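Local coordinates for extracellular solute-binding protein, family 1 (PDB 3OMB), which probably binds an extracellular solute, perhaps a carbohydrate, for uptake by an ABC transporter, and carries a bound magnesium ion, at residues M167-A172 and T305-G310; N212-E217 and D290-D295; Y324-V329 and N445-E450. All coordinates share one frame; numbering follows the deposited sequence.

Contact 1 (M167-A172 and T305-G310)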
loop_
_atom_site.group_PDB
_atom_site.type_symbol
_atom_site.label_atom_id
_atom_site.label_comp_id
_atom_site.label_asym_id
_atom_site.label_seq_id
_atom_site.Cartn_x
_atom_site.Cartn_y
_atom_site.Cartn_z
HETATM N N MSE A 167 12.172 4.238 7.165
HETATM C CA MSE A 167 12.508 4.533 8.542
HETATM C C MSE A 167 13.198 5.890 8.545
HETATM O O MSE A 167 14.215 6.084 7.887
HETATM C CB MSE A 167 13.460 3.453 9.070
HETATM C CG MSE A 167 13.893 3.681 10.494
HETATM SE SE MSE A 167 14.908 2.170 11.110
HETATM C CE MSE A 167 14.897 2.546 13.011
ATOM N N LEU A 168 12.637 6.833 9.277
ATOM C CA LEU A 168 13.081 8.223 9.244
ATOM C C LEU A 168 13.760 8.598 10.542
ATOM O O LEU A 168 13.329 8.182 11.623
ATOM C CB LEU A 168 11.876 9.138 9.042
ATOM C CG LEU A 168 10.983 8.783 7.864
ATOM C CD1 LEU A 168 9.711 9.646 7.873
ATOM C CD2 LEU A 168 11.784 8.894 6.507
ATOM N N ILE A 169 14.806 9.407 10.459
ATOM C CA ILE A 169 15.523 9.804 11.679
ATOM C C ILE A 169 15.880 11.275 11.649
ATOM O O ILE A 169 16.151 11.835 10.564
ATOM C CB ILE A 169 16.776 8.931 11.936
ATOM C CG1 ILE A 169 17.416 9.321 13.282
ATOM C CG2 ILE A 169 17.795 9.035 10.779
ATOM C CD1 ILE A 169 18.315 8.253 13.863
ATOM N N ASN A 170 15.850 11.911 12.828
ATOM C CA ASN A 170 16.238 13.298 12.931
ATOM C C ASN A 170 17.757 13.406 12.862
ATOM O O ASN A 170 18.443 13.242 13.864
ATOM C CB ASN A 170 15.680 13.969 14.192
ATOM C CG ASN A 170 15.814 15.501 14.155
ATOM O OD1 ASN A 170 16.824 16.034 13.735
ATOM N ND2 ASN A 170 14.784 16.198 14.601
ATOM N N LYS A 171 18.239 13.696 11.655
ATOM C CA LYS A 171 19.642 13.899 11.328
ATOM C C LYS A 171 20.259 15.157 11.994
ATOM O O LYS A 171 21.413 15.141 12.398
ATOM C CB LYS A 171 19.736 13.959 9.795
ATOM C CG LYS A 171 21.096 14.213 9.164
ATOM C CD LYS A 171 22.134 13.169 9.497
ATOM C CE LYS A 171 23.413 13.478 8.690
ATOM N NZ LYS A 171 24.457 12.532 9.054
ATOM N N ALA A 172 19.490 16.233 12.150
ATOM C CA ALA A 172 19.991 17.397 12.903
ATOM C C ALA A 172 20.299 17.044 14.343
ATOM O O ALA A 172 21.267 17.546 14.899
ATOM C CB ALA A 172 19.006 18.593 12.845
ATOM N N THR A 305 10.143 14.247 17.756
ATOM C CA THR A 305 10.321 12.809 17.578
ATOM C C THR A 305 11.607 12.482 16.836
ATOM O O THR A 305 11.895 13.064 15.790
ATOM C CB THR A 305 9.137 12.220 16.810
ATOM O OG1 THR A 305 7.944 12.470 17.553
ATOM C CG2 THR A 305 9.300 10.708 16.584
ATOM N N GLY A 306 12.366 11.532 17.367
ATOM C CA GLY A 306 13.680 11.201 16.803
ATOM C C GLY A 306 13.604 10.269 15.624
ATOM O O GLY A 306 14.283 10.505 14.620
ATOM N N VAL A 307 12.775 9.225 15.742
ATOM C CA VAL A 307 12.716 8.089 14.788
ATOM C C VAL A 307 11.246 7.671 14.623
ATOM O O VAL A 307 10.527 7.523 15.631
ATOM C CB VAL A 307 13.520 6.836 15.306
ATOM C CG1 VAL A 307 13.347 5.610 14.372
ATOM C CG2 VAL A 307 15.000 7.138 15.477
ATOM N N VAL A 308 10.806 7.489 13.371
ATOM C CA VAL A 308 9.509 6.880 13.056
ATOM C C VAL A 308 9.644 6.066 11.772
ATOM O O VAL A 308 10.587 6.273 10.997
ATOM C CB VAL A 308 8.367 7.923 12.774
ATOM C CG1 VAL A 308 8.084 8.754 13.975
ATOM C CG2 VAL A 308 8.702 8.833 11.536
ATOM N N PHE A 309 8.664 5.203 11.519
ATOM C CA PHE A 309 8.470 4.647 10.175
ATOM C C PHE A 309 7.439 5.498 9.476
ATOM O O PHE A 309 6.439 5.899 10.083
ATOM C CB PHE A 309 8.027 3.172 10.227
ATOM C CG PHE A 309 9.008 2.288 10.942
ATOM C CD1 PHE A 309 10.227 1.961 10.351
ATOM C CD2 PHE A 309 8.730 1.810 12.217
ATOM C CE1 PHE A 309 11.146 1.134 11.014
ATOM C CE2 PHE A 309 9.630 0.993 12.880
ATOM C CZ PHE A 309 10.849 0.664 12.286
ATOM N N GLY A 310 7.682 5.803 8.209
ATOM C CA GLY A 310 6.755 6.655 7.481
ATOM C C GLY A 310 7.068 6.789 6.014
ATOM O O GLY A 310 7.923 6.077 5.489
#
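The F309 ring meets selenomethionine M167 along its CD1-CE1 side, where the M167 methylenes approach obliquely. M167 CG comes within 3.8 Å of F309 CE1, and M167 SE lies 5.0 Å from the F309 ring centroid, 61° off the ring normal, a Met-aromatic contact made with selenium in place of sulfur. M167 CG is anti to the backbone N (chi1 179°) and the chain stays extended beyond it, which carries the terminal methyl past the ring to V307: M167 CE packs 3.7 Å from V307 CG1. The other methyl of V307 packs on I169, its non-hydrogen-bonded partner and the next residue on this face, with V307 CG2 3.9 Å from I169 CD1. M167, I169, V307 and F309 thus form one apolar sheet face, while L168 and V308 meet on the reverse through L168 CD1 and V308 CG2.

The strands run antiparallel, and L168 and V308 are the hydrogen-bonded pair. L168 N reaches V308 O at 2.7 Å in an almost straight bond (175° at the hydrogen), and V308 N returns to L168 O at 3.1 Å. L168 O also receives a CA-H...O contact from V307 CA at 3.2 Å. At the end of the pairing N170, whose N bonds to G306 O at 2.8 Å, is itself the N-cap of helix 171-177 and turns its OD1 to W173 N.

Strands 166-170 and 305-310 are the inner pair of a mixed four-stranded sheet, flanked by strand 324-326 beside the former and strand 209-211 beside the latter; helix 313-317 covers the L168-V308 face and loops around P330 and L228 adjoin the other.

Contact 2 (N212-E217 and D290-D295)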
loop_
_atom_site.group_PDB
_atom_site.type_symbol
_atom_site.label_atom_id
_atom_site.label_comp_id
_atom_site.label_asym_id
_atom_site.label_seq_id
_atom_site.Cartn_x
_atom_site.Cartn_y
_atom_site.Cartn_z
ATOM N N ASN A 212 8.912 6.886 17.935
ATOM C CA ASN A 212 7.460 6.740 18.043
ATOM C C ASN A 212 6.980 5.631 17.119
ATOM O O ASN A 212 7.479 5.478 16.011
ATOM C CB ASN A 212 6.720 8.079 17.787
ATOM C CG ASN A 212 5.391 8.156 18.520
ATOM O OD1 ASN A 212 5.008 7.229 19.240
ATOM N ND2 ASN A 212 4.680 9.250 18.340
ATOM N N ILE A 213 6.028 4.838 17.594
ATOM C CA ILE A 213 5.497 3.723 16.812
ATOM C C ILE A 213 3.960 3.752 16.843
ATOM O O ILE A 213 3.352 4.239 17.834
ATOM C CB ILE A 213 6.064 2.331 17.271
ATOM C CG1 ILE A 213 5.782 2.064 18.764
ATOM C CG2 ILE A 213 7.594 2.234 17.014
ATOM C CD1 ILE A 213 6.131 0.624 19.213
ATOM N N LYS A 214 3.362 3.235 15.764
ATOM C CA LYS A 214 1.925 3.098 15.600
ATOM C C LYS A 214 1.351 1.954 16.435
ATOM O O LYS A 214 2.003 0.909 16.619
ATOM C CB LYS A 214 1.586 2.835 14.120
ATOM C CG LYS A 214 1.723 4.061 13.230
ATOM C CD LYS A 214 1.471 3.805 11.723
ATOM C CE LYS A 214 0.007 3.460 11.403
ATOM N NZ LYS A 214 -0.280 3.270 9.901
ATOM N N LYS A 215 0.121 2.139 16.920
ATOM C CA LYS A 215 -0.577 1.059 17.595
ATOM C C LYS A 215 -0.820 -0.064 16.596
ATOM O O LYS A 215 -0.825 0.161 15.387
ATOM C CB LYS A 215 -1.886 1.542 18.246
ATOM C CG LYS A 215 -3.062 1.850 17.300
ATOM C CD LYS A 215 -4.294 2.124 18.168
ATOM C CE LYS A 215 -5.597 2.121 17.393
ATOM N NZ LYS A 215 -5.795 3.405 16.653
ATOM N N LEU A 216 -0.966 -1.279 17.104
ATOM C CA LEU A 216 -1.269 -2.432 16.250
ATOM C C LEU A 216 -2.760 -2.426 15.897
ATOM O O LEU A 216 -3.584 -2.022 16.709
ATOM C CB LEU A 216 -0.892 -3.719 16.970
ATOM C CG LEU A 216 0.571 -3.879 17.373
ATOM C CD1 LEU A 216 0.833 -5.325 17.801
ATOM C CD2 LEU A 216 1.568 -3.491 16.248
ATOM N N GLU A 217 -3.098 -2.812 14.669
ATOM C CA GLU A 217 -4.489 -3.076 14.289
ATOM C C GLU A 217 -4.796 -4.541 14.539
ATOM O O GLU A 217 -3.908 -5.400 14.413
ATOM C CB GLU A 217 -4.719 -2.755 12.813
ATOM C CG GLU A 217 -4.917 -1.263 12.553
ATOM C CD GLU A 217 -6.285 -0.783 13.008
ATOM O OE1 GLU A 217 -7.153 -1.626 13.353
ATOM O OE2 GLU A 217 -6.500 0.440 13.000
ATOM N N ASP A 290 -4.434 9.743 14.501
ATOM C CA ASP A 290 -4.354 11.205 14.476
ATOM C C ASP A 290 -3.426 11.796 15.562
ATOM O O ASP A 290 -2.606 12.680 15.268
ATOM C CB ASP A 290 -5.749 11.827 14.542
ATOM C CG ASP A 290 -6.579 11.530 13.284
ATOM O OD1 ASP A 290 -6.012 11.586 12.157
ATOM O OD2 ASP A 290 -7.791 11.224 13.416
ATOM N N ALA A 291 -3.532 11.297 16.798
ATOM C CA ALA A 291 -2.664 11.792 17.867
ATOM C C ALA A 291 -1.224 11.396 17.597
ATOM O O ALA A 291 -0.311 12.179 17.809
ATOM C CB ALA A 291 -3.115 11.299 19.237
ATOM N N TYR A 292 -1.034 10.184 17.107
ATOM C CA TYR A 292 0.296 9.697 16.788
ATOM C C TYR A 292 0.989 10.597 15.742
ATOM O O TYR A 292 2.153 10.971 15.909
ATOM C CB TYR A 292 0.244 8.213 16.352
ATOM C CG TYR A 292 1.437 7.751 15.494
ATOM C CD1 TYR A 292 2.621 7.270 16.088
ATOM C CD2 TYR A 292 1.383 7.823 14.096
ATOM C CE1 TYR A 292 3.703 6.849 15.306
ATOM C CE2 TYR A 292 2.481 7.406 13.301
ATOM C CZ TYR A 292 3.616 6.909 13.921
ATOM O OH TYR A 292 4.672 6.530 13.149
ATOM N N ASN A 293 0.279 10.945 14.678
ATOM C CA ASN A 293 0.843 11.784 13.625
ATOM C C ASN A 293 1.105 13.203 14.151
ATOM O O ASN A 293 2.123 13.819 13.805
ATOM C CB ASN A 293 -0.071 11.818 12.382
ATOM C CG ASN A 293 -0.032 10.522 11.597
ATOM O OD1 ASN A 293 1.028 10.014 11.268
ATOM N ND2 ASN A 293 -1.193 9.984 11.284
ATOM N N ALA A 294 0.202 13.697 14.995
ATOM C CA ALA A 294 0.372 15.030 15.572
ATOM C C ALA A 294 1.623 15.116 16.442
ATOM O O ALA A 294 2.217 16.175 16.534
ATOM C CB ALA A 294 -0.875 15.481 16.344
ATOM N N ASP A 295 2.020 14.000 17.064
ATOM C CA ASP A 295 3.269 13.932 17.831
ATOM C C ASP A 295 4.457 14.388 16.991
ATOM O O ASP A 295 5.256 15.211 17.443
ATOM C CB ASP A 295 3.552 12.500 18.313
ATOM C CG ASP A 295 2.688 12.091 19.491
ATOM O OD1 ASP A 295 2.170 13.011 20.157
ATOM O OD2 ASP A 295 2.528 10.861 19.756
HETATM O O HOH W 1 6.551 4.694 13.636
#
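D295 OD2 is gripped by two donors: the N212 amide, whose ND2 lies 3.0 Å away, and the ammonium of K287, which forms a salt bridge to the same oxygen. The N212 bond is bent, 141° at the hydrogen, and meets the carboxylate on its anti side, slightly out of plane. N212 ND2 is also hydrogen-bonded to Q296 OE1, so this one amide nitrogen links the loop to two successive residues of helix 289-297.

Y292, one turn earlier on the helix, lies under the same loop. K214 crosses the ring at about a right angle and sets its CG over one face in a CH-pi contact, 3.7 Å from the Y292 ring centroid and displaced toward the CE2-CZ rim, where K214 CG is 3.4 Å from Y292 CE2. The lysine chain bends at chi3 (68°), and its ammonium, directed away from the helix, bonds to W223 O. On the CD1-CE1 side of the ring the N212 amide slides by, its plane 54° from that of the ring, and I213 C comes obliquely to 3.5 Å from Y292 CE1.

The phenol end is joined to the loop by a water, which donates to N212 O at 2.7 Å and lies 2.7 Å from Y292 OH. The ring is therefore fixed at its face by K214, along one side by N212 and I213, and at its hydroxyl by the water.

Helix 289-297 leads into strand 305-310, the parallel neighbour of strand 209-211 from which this loop departs, a topology resembling a beta-alpha-beta crossover with a long insertion in its connection.

Contact 3 (Y324-V329 and N445-E450)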
loop_
_atom_site.group_PDB
_atom_site.type_symbol
_atom_site.label_atom_id
_atom_site.label_comp_id
_atom_site.label_asym_id
_atom_site.label_seq_id
_atom_site.Cartn_x
_atom_site.Cartn_y
_atom_site.Cartn_z
ATOM N N TYR A 324 15.241 15.905 8.925
ATOM C CA TYR A 324 15.020 14.455 8.858
ATOM C C TYR A 324 15.537 13.837 7.572
ATOM O O TYR A 324 15.457 14.472 6.524
ATOM C CB TYR A 324 13.513 14.147 8.998
ATOM C CG TYR A 324 13.002 14.418 10.387
ATOM C CD1 TYR A 324 12.559 15.695 10.753
ATOM C CD2 TYR A 324 12.995 13.394 11.355
ATOM C CE1 TYR A 324 12.111 15.954 12.067
ATOM C CE2 TYR A 324 12.561 13.631 12.644
ATOM C CZ TYR A 324 12.112 14.904 13.000
ATOM O OH TYR A 324 11.665 15.122 14.277
ATOM N N ILE A 325 16.039 12.598 7.661
ATOM C CA ILE A 325 16.410 11.796 6.484
ATOM C C ILE A 325 15.861 10.385 6.634
ATOM O O ILE A 325 15.518 9.963 7.741
ATOM C CB ILE A 325 17.960 11.697 6.266
ATOM C CG1 ILE A 325 18.649 10.920 7.415
ATOM C CG2 ILE A 325 18.592 13.102 6.012
ATOM C CD1 ILE A 325 20.200 10.731 7.215
ATOM N N ALA A 326 15.799 9.640 5.533
ATOM C CA ALA A 326 15.569 8.199 5.626
ATOM C C ALA A 326 16.895 7.510 5.931
ATOM O O ALA A 326 17.924 7.948 5.441
ATOM C CB ALA A 326 14.937 7.660 4.330
HETATM N N MSE A 327 16.872 6.450 6.739
HETATM C CA MSE A 327 18.078 5.668 7.069
HETATM C C MSE A 327 17.863 4.189 6.717
HETATM O O MSE A 327 16.743 3.694 6.820
HETATM C CB MSE A 327 18.413 5.765 8.565
HETATM C CG MSE A 327 17.250 5.327 9.472
HETATM SE SE MSE A 327 17.685 5.340 11.363
HETATM C CE MSE A 327 18.807 3.766 11.433
ATOM N N PRO A 328 18.937 3.478 6.331
ATOM C CA PRO A 328 18.830 2.045 6.161
ATOM C C PRO A 328 18.476 1.407 7.499
ATOM O O PRO A 328 18.876 1.933 8.552
ATOM C CB PRO A 328 20.248 1.632 5.751
ATOM C CG PRO A 328 20.892 2.916 5.220
ATOM C CD PRO A 328 20.286 4.000 6.005
ATOM N N VAL A 329 17.741 0.298 7.485
ATOM C CA VAL A 329 17.393 -0.318 8.767
ATOM C C VAL A 329 18.642 -0.910 9.489
ATOM O O VAL A 329 19.475 -1.515 8.839
ATOM C CB VAL A 329 16.277 -1.362 8.615
ATOM C CG1 VAL A 329 16.804 -2.693 8.071
ATOM C CG2 VAL A 329 15.548 -1.551 9.949
ATOM N N ASN A 445 13.705 6.448 -1.453
ATOM C CA ASN A 445 13.911 5.079 -1.926
ATOM C C ASN A 445 15.345 4.772 -2.323
ATOM O O ASN A 445 15.774 3.618 -2.248
ATOM C CB ASN A 445 12.891 4.656 -2.978
ATOM C CG ASN A 445 11.580 4.214 -2.347
ATOM O OD1 ASN A 445 11.547 3.759 -1.195
ATOM N ND2 ASN A 445 10.497 4.339 -3.089
ATOM N N LYS A 446 16.095 5.811 -2.679
ATOM C CA LYS A 446 17.542 5.694 -2.932
ATOM C C LYS A 446 18.263 5.105 -1.735
ATOM O O LYS A 446 19.191 4.330 -1.888
ATOM C CB LYS A 446 18.156 7.055 -3.243
ATOM C CG LYS A 446 17.896 7.479 -4.683
ATOM C CD LYS A 446 18.424 8.862 -4.947
ATOM C CE LYS A 446 17.657 9.532 -6.086
ATOM N NZ LYS A 446 17.965 8.957 -7.422
ATOM N N VAL A 447 17.813 5.469 -0.537
ATOM C CA VAL A 447 18.442 5.007 0.665
ATOM C C VAL A 447 18.346 3.485 0.829
ATOM O O VAL A 447 19.229 2.885 1.438
ATOM C CB VAL A 447 17.872 5.733 1.887
ATOM C CG1 VAL A 447 18.432 5.165 3.169
ATOM C CG2 VAL A 447 18.149 7.264 1.780
ATOM N N TYR A 448 17.301 2.868 0.259
ATOM C CA TYR A 448 16.996 1.449 0.490
ATOM C C TYR A 448 17.450 0.493 -0.602
ATOM O O TYR A 448 17.311 -0.735 -0.464
ATOM C CB TYR A 448 15.493 1.276 0.780
ATOM C CG TYR A 448 15.168 2.000 2.083
ATOM C CD1 TYR A 448 15.564 1.468 3.307
ATOM C CD2 TYR A 448 14.584 3.244 2.076
ATOM C CE1 TYR A 448 15.310 2.146 4.508
ATOM C CE2 TYR A 448 14.340 3.936 3.265
ATOM C CZ TYR A 448 14.707 3.386 4.481
ATOM O OH TYR A 448 14.455 4.073 5.673
ATOM N N GLU A 449 18.009 1.045 -1.673
ATOM C CA GLU A 449 18.430 0.224 -2.803
ATOM C C GLU A 449 19.415 -0.860 -2.404
ATOM O O GLU A 449 19.269 -2.006 -2.824
ATOM C CB GLU A 449 19.030 1.076 -3.920
ATOM C CG GLU A 449 17.992 1.608 -4.886
ATOM C CD GLU A 449 18.457 1.505 -6.336
ATOM O OE1 GLU A 449 19.473 2.143 -6.668
ATOM O OE2 GLU A 449 17.813 0.790 -7.149
ATOM N N GLU A 450 20.416 -0.515 -1.606
ATOM C CA GLU A 450 21.339 -1.551 -1.122
ATOM C C GLU A 450 20.635 -2.698 -0.359
ATOM O O GLU A 450 20.754 -3.848 -0.743
ATOM C CB GLU A 450 22.499 -0.937 -0.300
ATOM C CG GLU A 450 23.498 -1.963 0.251
ATOM C CD GLU A 450 24.272 -2.709 -0.849
ATOM O OE1 GLU A 450 24.550 -3.939 -0.671
ATOM O OE2 GLU A 450 24.589 -2.073 -1.897
#
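The polar part of the contact centres on the Y448 hydroxyl, which donates a weak hydrogen bond to M327 O at 2.6 Å and accepts a second from M167 N of strand 166-170. Y448 CG stands anti to the carbonyl carbon (chi1 -64°), and from there the ring reaches from the helix toward the chain at M327. The carbonyl oxygen comes obliquely to the ring, with M327 O also 3.1 Å from Y448 CE1. A phenylalanine here would keep the ring but would probably leave M167 N and M327 O without the hydroxyl that joins them to the helix.

Apolar contacts surround this bond. A326 CB, pointing to the helix, touches the far side of the phenol at 3.9 Å from Y448 CE2, and P328 CA lies 3.9 Å from Y448 CE1, so the ring tip sits between residues 326 and 328. V447 supplies the second point of packing. Its CG1, anti to the backbone N, is 3.6 Å from P328 CD, with the two side chains at about a right angle; its CG2 turns to the alanine, 4.1 Å from A326 CB.

Ring stacking and further polar bonds extend the join: W342 stacks with Y448, V329 O receives a bond from Q451 NE2, and N445 OD1 bonds to H166 NE2.

Helix 436-452 thus covers the end of an outer sheet strand, 324-326, and the extended chain that follows, helix-on-sheet packing consistent with an alpha/beta lobe of a type 2 periplasmic binding protein and lying away from the magnesium site.

How the contacts relate
From the N terminus, strand 166-170 comes first, and contact 1 closes a loop of 132 residues when strand 305-310 pairs with it. Contact 2 lies wholly within that loop, closing a shorter one between the chain after strand 209-211 and helix 289-297; the magnesium-binding residues precede it, also inside the larger loop. V307 O and N212 N, probably hydrogen-bonded, join contacts 1 and 2. Contact 3 follows in series and closes its own loop of 115 residues, bringing helix 436-452 back to strand 324-326 and the chain after it. Contacts 1 and 3 share the sheet through neighbouring strands 166-170 and 324-326, and touch through Y324 OH and T305 O; contact 2 packs against it beside strand 305-310, without meeting contact 3.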